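Local structure of oligoribonuclease (Colwellia psychrerythraea, 6A4D) at residues Gly20-Glu25 and Asp115-Asn120; Val27-Ala32 and Ile51-Asp56. The protein probably degrades very short RNA oligonucleotides to mononucleotides as an exoribonuclease of the RNase H-like exonuclease clan. The protein carries 1 engineered substitution. All blocks are in the same frame, centred on the assembly; numbering follows the deposited sequence.

Contact 1 of 2, residues Gly20-Glu25 and Asp115-Asn120; sequences GLEPVE and DRRFIN. With 9RC (5'-O-[(S)-hydroxy(4-nitrophenoxy)phosphoryl]thymidine), chain D; 9RC (5'-O-[(S)-hydroxy(4-nitrophenoxy)phosphoryl]thymidine), chain C.
Two neighbouring side chains of helix 112-122, Arg-117 and Phe-118, hold Pro-23 between them, each presenting a flat face to a different part of the pyrrolidine ring. Pro-23 CG stands over one face of the Phe-118 ring, 4.1 Å from the ring centroid and 23° off the normal, a CH-pi contact displaced toward the CE1 side, where CG is 3.7 Å from CE1. The next ring carbon, Pro-23 CD, sits above the guanidinium plane of Arg-117, toward its rim and 3.2 Å from NH2. At the far end of the phenyl ring, CZ comes within 3.4 Å of the carbonyl oxygen of Gly-20.

The Arg-117 chain leaves the helix with CG anti to its carbonyl carbon and bends at chi3 (82°), which lays the guanidinium across the proline. Its NH2 then points along its own plane to Glu-22, whose chain folds back at chi2. The salt bridge rests on a straight (170°) but weak NH2-OE2 hydrogen bond of 3.3 Å, and the carboxylate and guanidinium planes are steeply inclined, consistent with a single bond rather than a two-pronged pairing. NH1 is the better satisfied end: it bonds to Gln-114 and donates to a water, 3.0 Å from NH1, that in turn donates to the carbonyl oxygen of Leu-21. An alanine in place of Arg-117 would remove the guanidinium and would probably loosen Pro-23, Glu-22 and this water together.

Leu-21 turns away from the helix, its CD1 and CD2 reaching two different bound pNP-TMP molecules. Asn-120 donates through ND2 to Glu-22 OE2 of the second subunit. The chemistry thus implies a loop held by an aromatic face, a cation's face and one weak charged bond, its leucine left to separate two nucleotide bases beside the dimer interface.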
loop_
_atom_site.group_PDB
_atom_site.type_symbol
_atom_site.label_atom_id
_atom_site.label_comp_id
_atom_site.label_asym_id
_atom_site.label_seq_id
_atom_site.Cartn_x
_atom_site.Cartn_y
_atom_site.Cartn_z
ATOM N N GLY A 20 -6.504 -16.008 5.730
ATOM C CA GLY A 20 -7.410 -14.952 6.155
ATOM C C GLY A 20 -6.771 -13.629 5.926
ATOM O O GLY A 20 -5.698 -13.561 5.295
ATOM N N LEU A 21 -7.411 -12.602 6.487
ATOM C CA LEU A 21 -7.023 -11.204 6.348
ATOM C C LEU A 21 -6.025 -10.659 7.351
ATOM O O LEU A 21 -5.511 -9.559 7.161
ATOM C CB LEU A 21 -8.264 -10.306 6.417
ATOM C CG LEU A 21 -9.162 -10.166 5.187
ATOM C CD1 LEU A 21 -8.455 -9.858 3.855
ATOM C CD2 LEU A 21 -9.950 -11.434 5.039
ATOM N N GLU A 22 -5.767 -11.382 8.429
ATOM C CA GLU A 22 -5.020 -10.843 9.557
ATOM C C GLU A 22 -3.668 -11.553 9.720
ATOM O O GLU A 22 -3.616 -12.723 10.093
ATOM C CB GLU A 22 -5.878 -10.899 10.820
ATOM C CG GLU A 22 -6.544 -9.564 11.153
ATOM C CD GLU A 22 -5.514 -8.423 11.304
ATOM O OE1 GLU A 22 -4.358 -8.728 11.763
ATOM O OE2 GLU A 22 -5.836 -7.247 10.922
ATOM N N PRO A 23 -2.562 -10.852 9.427
ATOM C CA PRO A 23 -1.289 -11.556 9.482
ATOM C C PRO A 23 -0.907 -12.030 10.879
ATOM O O PRO A 23 -0.132 -12.986 11.005
ATOM C CB PRO A 23 -0.288 -10.501 9.028
ATOM C CG PRO A 23 -1.073 -9.484 8.298
ATOM C CD PRO A 23 -2.392 -9.457 8.982
ATOM N N VAL A 24 -1.435 -11.351 11.903
ATOM C CA VAL A 24 -1.212 -11.732 13.299
ATOM C C VAL A 24 -1.512 -13.238 13.495
ATOM O O VAL A 24 -0.659 -13.960 14.001
ATOM C CB VAL A 24 -1.969 -10.805 14.276
ATOM C CG1 VAL A 24 -1.890 -11.312 15.711
ATOM C CG2 VAL A 24 -1.388 -9.383 14.209
ATOM N N GLU A 25 -2.638 -13.710 12.964
ATOM C CA GLU A 25 -3.071 -15.116 13.085
ATOM C C GLU A 25 -2.898 -15.948 11.837
ATOM O O GLU A 25 -2.741 -17.151 11.956
ATOM C CB GLU A 25 -4.583 -15.197 13.394
ATOM C CG GLU A 25 -5.152 -14.149 14.340
ATOM C CD GLU A 25 -4.506 -14.176 15.716
ATOM O OE1 GLU A 25 -3.626 -15.027 15.967
ATOM O OE2 GLU A 25 -4.896 -13.344 16.564
ATOM N N ASP A 115 -0.740 -7.726 0.743
ATOM C CA ASP A 115 0.208 -8.859 0.592
ATOM C C ASP A 115 1.548 -8.544 1.283
ATOM O O ASP A 115 2.176 -9.434 1.804
ATOM C CB ASP A 115 0.535 -9.178 -0.868
ATOM C CG ASP A 115 -0.704 -9.469 -1.743
ATOM O OD1 ASP A 115 -1.561 -8.564 -1.904
ATOM O OD2 ASP A 115 -0.747 -10.570 -2.350
ATOM N N ARG A 116 1.981 -7.286 1.254
ATOM C CA ARG A 116 3.292 -6.921 1.763
ATOM C C ARG A 116 3.348 -7.079 3.279
ATOM O O ARG A 116 4.409 -7.326 3.833
ATOM C CB ARG A 116 3.617 -5.493 1.323
ATOM C CG ARG A 116 4.886 -4.864 1.852
ATOM C CD ARG A 116 5.269 -3.697 0.939
ATOM N NE ARG A 116 6.701 -3.596 0.947
ATOM C CZ ARG A 116 7.478 -3.135 -0.004
ATOM N NH1 ARG A 116 7.010 -2.613 -1.123
ATOM N NH2 ARG A 116 8.768 -3.129 0.241
ATOM N N ARG A 117 2.207 -6.970 3.925
ATOM C CA ARG A 117 2.077 -7.317 5.346
ATOM C C ARG A 117 2.489 -8.755 5.687
ATOM O O ARG A 117 3.155 -9.001 6.707
ATOM C CB ARG A 117 0.642 -7.152 5.812
ATOM C CG ARG A 117 0.157 -5.738 5.886
ATOM C CD ARG A 117 -1.354 -5.711 6.155
ATOM N NE ARG A 117 -1.697 -5.873 7.586
ATOM C CZ ARG A 117 -2.896 -6.219 8.053
ATOM N NH1 ARG A 117 -3.907 -6.512 7.228
ATOM N NH2 ARG A 117 -3.075 -6.310 9.362
ATOM N N PHE A 118 2.020 -9.716 4.893
ATOM C CA PHE A 118 2.349 -11.091 5.142
ATOM C C PHE A 118 3.805 -11.306 4.685
ATOM O O PHE A 118 4.536 -12.084 5.298
ATOM C CB PHE A 118 1.447 -12.039 4.357
ATOM C CG PHE A 118 0.073 -12.189 4.925
ATOM C CD1 PHE A 118 -0.905 -11.199 4.720
ATOM C CD2 PHE A 118 -0.290 -13.346 5.604
ATOM C CE1 PHE A 118 -2.194 -11.345 5.252
ATOM C CE2 PHE A 118 -1.592 -13.511 6.121
ATOM C CZ PHE A 118 -2.542 -12.511 5.932
ATOM N N ILE A 119 4.214 -10.663 3.568
ATOM C CA ILE A 119 5.578 -10.850 3.063
ATOM C C ILE A 119 6.544 -10.345 4.134
ATOM O O ILE A 119 7.533 -11.011 4.467
ATOM C CB ILE A 119 5.829 -10.105 1.739
ATOM C CG1 ILE A 119 4.992 -10.695 0.606
ATOM C CG2 ILE A 119 7.312 -10.118 1.354
ATOM C CD1 ILE A 119 5.545 -11.906 -0.046
ATOM N N ASN A 120 6.235 -9.181 4.681
ATOM C CA ASN A 120 7.057 -8.579 5.699
ATOM C C ASN A 120 7.156 -9.464 6.943
ATOM O O ASN A 120 8.234 -9.700 7.389
ATOM C CB ASN A 120 6.569 -7.168 6.087
ATOM C CG ASN A 120 7.187 -6.657 7.396
ATOM O OD1 ASN A 120 6.844 -7.133 8.495
ATOM N ND2 ASN A 120 8.086 -5.705 7.287
HETATM O OAJ 9RC D . -10.237 -14.306 3.939
HETATM C CAE 9RC D . -10.556 -13.625 2.966
HETATM N NAI 9RC D . -11.900 -13.270 2.804
HETATM C CAL 9RC D . -12.318 -12.507 1.730
HETATM O OAS 9RC D . -13.511 -12.256 1.620
HETATM C CAT 9RC D . -11.397 -12.063 0.793
HETATM C CAU 9RC D . -11.816 -11.289 -0.304
HETATM C CAF 9RC D . -10.068 -12.406 0.983
HETATM N NAB 9RC D . -9.640 -13.192 2.080
HETATM C CAA 9RC D . -8.191 -13.564 2.279
HETATM O OAC 9RC D . -7.355 -12.716 1.484
HETATM C CAD 9RC D . -7.873 -14.975 1.831
HETATM C CAH 9RC D . -7.347 -14.756 0.444
HETATM O OAK 9RC D . -6.432 -15.754 0.032
HETATM C CAG 9RC D . -6.579 -13.517 0.596
HETATM C CAR 9RC D . -6.329 -12.848 -0.806
HETATM O OAQ 9RC D . -7.545 -12.365 -1.476
HETATM P PAP 9RC D . -7.934 -12.811 -3.031
HETATM O OAO 9RC D . -6.979 -12.249 -4.039
HETATM O OAN 9RC D . -7.884 -14.403 -2.948
HETATM O OAM 9RC D . -9.476 -12.520 -3.370
HETATM C CAV 9RC D . -10.018 -11.553 -4.172
HETATM C CAW 9RC D . -11.343 -11.229 -3.865
HETATM C CAY 9RC D . -12.028 -10.273 -4.602
HETATM C CBA 9RC D . -11.378 -9.626 -5.657
HETATM N NBB 9RC D . -12.070 -8.720 -6.344
HETATM O OBD 9RC D . -11.874 -7.274 -6.053
HETATM O OBC 9RC D . -13.071 -9.227 -7.345
HETATM C CAZ 9RC D . -10.045 -9.944 -5.989
HETATM C CAX 9RC D . -9.361 -10.910 -5.248
HETATM O OAJ 9RC C . -7.498 -6.722 2.260
HETATM C CAE 9RC C . -8.713 -6.852 2.098
HETATM N NAI 9RC C . -9.576 -6.480 3.115
HETATM C CAL 9RC C . -10.961 -6.612 2.951
HETATM O OAS 9RC C . -11.687 -6.268 3.890
HETATM C CAT 9RC C . -11.481 -7.106 1.745
HETATM C CAU 9RC C . -12.864 -7.239 1.534
HETATM C CAF 9RC C . -10.594 -7.482 0.752
HETATM N NAB 9RC C . -9.202 -7.343 0.951
HETATM C CAA 9RC C . -8.230 -7.743 -0.069
HETATM O OAC 9RC C . -8.234 -6.861 -1.160
HETATM C CAD 9RC C . -8.626 -9.073 -0.659
HETATM C CAH 9RC C . -7.757 -9.111 -1.851
HETATM O OAK 9RC C . -6.556 -9.726 -1.466
HETATM C CAG 9RC C . -7.542 -7.637 -2.156
HETATM C CAR 9RC C . -8.227 -7.331 -3.447
HETATM O OAQ 9RC C . -8.159 -5.921 -3.595
HETATM P PAP 9RC C . -8.838 -5.257 -4.855
HETATM O OAO 9RC C . -8.341 -3.733 -4.794
HETATM O OAN 9RC C . -10.292 -5.237 -4.575
HETATM O OAM 9RC C . -8.305 -6.214 -5.971
HETATM C CAV 9RC C . -8.398 -6.443 -7.339
HETATM C CAW 9RC C . -7.621 -7.511 -7.919
HETATM C CAY 9RC C . -7.635 -7.757 -9.340
HETATM C CBA 9RC C . -8.446 -6.957 -10.203
HETATM N NBB 9RC C . -8.565 -7.061 -11.580
HETATM O OBD 9RC C . -10.003 -6.987 -12.344
HETATM O OBC 9RC C . -7.416 -7.091 -12.339
HETATM C CAZ 9RC C . -9.186 -5.943 -9.585
HETATM C CAX 9RC C . -9.185 -5.659 -8.199
HETATM O O HOH W 1 -6.848 -7.273 7.084
#

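Contact 2 of 2, residues Val27-Ala32 and Ile51-Asp56; sequences VILEIA and ISQTDD
Ile-51, just beyond strand 42-50, makes the shortest polar link between the two segments: its backbone N donates to Leu-29 O at 2.7 Å, almost straight at 172°, although it approaches from above the carbonyl plane. Its side chain leans toward strand 28-36, CB and CG1 both lying 3.5 Å from Ile-28 O, while CG1 meets Ile-28 CG2 at 4.2 Å in looser apolar contact.

Ser-52 points away, and the chain comes back with Gln-53. Here CG lies anti to the carbonyl carbon and the chain bends at chi2 (-73°), which brings the amide round to the backbone of Ile-28. Gln-53 NE2 donates to Ile-28 O over 3.2 Å; the acceptor lies in the amide plane, whereas the donor stands above the carbonyl plane. Tip to tip with this amide is Val-27, its CG2 3.5 Å from NE2. Gln-53 CG packs 3.5 Å from Leu-29 CD2, the two chains crossing at about a right angle.

Thr-54 then departs from the strand and is the N-cap of helix 55-59, its OG1 bonded to Val-57 N.

On the side of strand 28-36 facing strand 11-18, Leu-29 and Glu-30 both pair with Glu-17 in a classic beta bulge. The arrangement is that of an edge strand running out of the central mixed sheet of the RNase H-like fold, where a side-chain amide takes over from backbone pairing.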
loop_
_atom_site.group_PDB
_atom_site.type_symbol
_atom_site.label_atom_id
_atom_site.label_comp_id
_atom_site.label_asym_id
_atom_site.label_seq_id
_atom_site.Cartn_x
_atom_site.Cartn_y
_atom_site.Cartn_z
ATOM N N VAL A 27 -1.568 -17.183 7.855
ATOM C CA VAL A 27 -0.339 -17.657 7.234
ATOM C C VAL A 27 -0.537 -17.731 5.728
ATOM O O VAL A 27 -1.664 -17.659 5.234
ATOM C CB VAL A 27 0.066 -19.078 7.734
ATOM C CG1 VAL A 27 0.412 -19.028 9.190
ATOM C CG2 VAL A 27 -1.009 -20.109 7.499
ATOM N N ILE A 28 0.569 -17.876 5.009
ATOM C CA ILE A 28 0.550 -17.837 3.557
ATOM C C ILE A 28 0.319 -19.224 2.977
ATOM O O ILE A 28 1.020 -20.192 3.362
ATOM C CB ILE A 28 1.886 -17.307 3.009
ATOM C CG1 ILE A 28 2.131 -15.911 3.525
ATOM C CG2 ILE A 28 1.890 -17.369 1.488
ATOM C CD1 ILE A 28 3.536 -15.469 3.222
ATOM N N LEU A 29 -0.617 -19.311 2.025
ATOM C CA LEU A 29 -0.885 -20.584 1.315
ATOM C C LEU A 29 -0.250 -20.731 -0.060
ATOM O O LEU A 29 0.064 -21.847 -0.480
ATOM C CB LEU A 29 -2.392 -20.816 1.223
ATOM C CG LEU A 29 -3.042 -20.975 2.595
ATOM C CD1 LEU A 29 -4.525 -21.175 2.417
ATOM C CD2 LEU A 29 -2.411 -22.141 3.356
ATOM N N GLU A 30 -0.035 -19.615 -0.750
ATOM C CA GLU A 30 0.460 -19.655 -2.127
ATOM C C GLU A 30 1.182 -18.376 -2.449
ATOM O O GLU A 30 0.806 -17.321 -1.942
ATOM C CB GLU A 30 -0.710 -19.791 -3.106
ATOM C CG GLU A 30 -0.345 -20.352 -4.472
ATOM C CD GLU A 30 -1.485 -20.235 -5.491
ATOM O OE1 GLU A 30 -2.454 -19.473 -5.290
ATOM O OE2 GLU A 30 -1.401 -20.902 -6.532
ATOM N N ILE A 31 2.190 -18.486 -3.307
ATOM C CA ILE A 31 2.867 -17.343 -3.867
ATOM C C ILE A 31 3.129 -17.549 -5.385
ATOM O O ILE A 31 3.492 -18.627 -5.842
ATOM C CB ILE A 31 4.163 -17.023 -3.051
ATOM C CG1 ILE A 31 4.884 -15.800 -3.626
ATOM C CG2 ILE A 31 5.145 -18.198 -2.982
ATOM C CD1 ILE A 31 5.889 -15.220 -2.659
ATOM N N ALA A 32 2.870 -16.514 -6.160
ATOM C CA ALA A 32 3.221 -16.470 -7.606
ATOM C C ALA A 32 3.885 -15.120 -7.904
ATOM O O ALA A 32 3.531 -14.114 -7.272
ATOM C CB ALA A 32 1.977 -16.666 -8.463
ATOM N N ILE A 51 2.153 -23.628 -0.446
ATOM C CA ILE A 51 2.937 -23.820 0.773
ATOM C C ILE A 51 2.286 -24.909 1.611
ATOM O O ILE A 51 1.082 -24.853 1.915
ATOM C CB ILE A 51 2.993 -22.593 1.702
ATOM C CG1 ILE A 51 3.372 -21.293 0.956
ATOM C CG2 ILE A 51 3.969 -22.877 2.862
ATOM C CD1 ILE A 51 4.649 -21.403 0.150
ATOM N N SER A 52 3.112 -25.861 2.027
ATOM C CA SER A 52 2.667 -26.942 2.892
ATOM C C SER A 52 2.125 -26.388 4.193
ATOM O O SER A 52 2.721 -25.509 4.825
ATOM C CB SER A 52 3.827 -27.909 3.195
ATOM O OG SER A 52 3.422 -28.866 4.149
ATOM N N GLN A 53 0.954 -26.872 4.545
ATOM C CA GLN A 53 0.351 -26.614 5.802
ATOM C C GLN A 53 -0.282 -27.932 6.236
ATOM O O GLN A 53 -0.735 -28.750 5.413
ATOM C CB GLN A 53 -0.703 -25.510 5.652
ATOM C CG GLN A 53 -0.161 -24.173 5.118
ATOM C CD GLN A 53 0.671 -23.414 6.132
ATOM O OE1 GLN A 53 0.821 -23.852 7.241
ATOM N NE2 GLN A 53 1.179 -22.247 5.765
ATOM N N THR A 54 -0.299 -28.159 7.535
ATOM C CA THR A 54 -0.957 -29.358 8.079
ATOM C C THR A 54 -2.475 -29.295 7.855
ATOM O O THR A 54 -3.021 -28.266 7.430
ATOM C CB THR A 54 -0.768 -29.413 9.585
ATOM O OG1 THR A 54 -1.396 -28.254 10.121
ATOM C CG2 THR A 54 0.731 -29.450 9.976
ATOM N N ASP A 55 -3.154 -30.374 8.212
ATOM C CA ASP A 55 -4.621 -30.379 8.316
ATOM C C ASP A 55 -5.154 -29.496 9.439
ATOM O O ASP A 55 -6.208 -28.887 9.299
ATOM C CB ASP A 55 -5.144 -31.803 8.493
ATOM C CG ASP A 55 -4.908 -32.670 7.270
ATOM O OD1 ASP A 55 -4.614 -32.119 6.186
ATOM O OD2 ASP A 55 -5.015 -33.913 7.389
ATOM N N ASP A 56 -4.455 -29.398 10.554
ATOM C CA ASP A 56 -4.905 -28.453 11.577
ATOM C C ASP A 56 -5.163 -27.118 10.910
ATOM O O ASP A 56 -6.231 -26.524 11.072
ATOM C CB ASP A 56 -3.876 -28.230 12.677
ATOM C CG ASP A 56 -4.229 -27.029 13.548
ATOM O OD1 ASP A 56 -5.339 -27.052 14.082
ATOM O OD2 ASP A 56 -3.440 -26.059 13.681
#

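How the contacts relate
Contact 2 is the more buried of the two, set at the margin of the central sheet where strand 28-36 meets the exit from strand 42-50; contact 1 is only partly buried and lies beside bound nucleotides and the second subunit. Along the chain, contact 2 is nested within the loop that contact 1 closes. In space the two touch through helix 112-122: Phe-118 CB packs on Ile-28 CG1 at 4.0 Å, and Ile-119 rests on Ile-31. Their chemistry follows their places. Backbone carbonyls accept neutral N-H donors at the sheet margin, whereas a charged pair, a water and an aromatic face hold the loop over the helix.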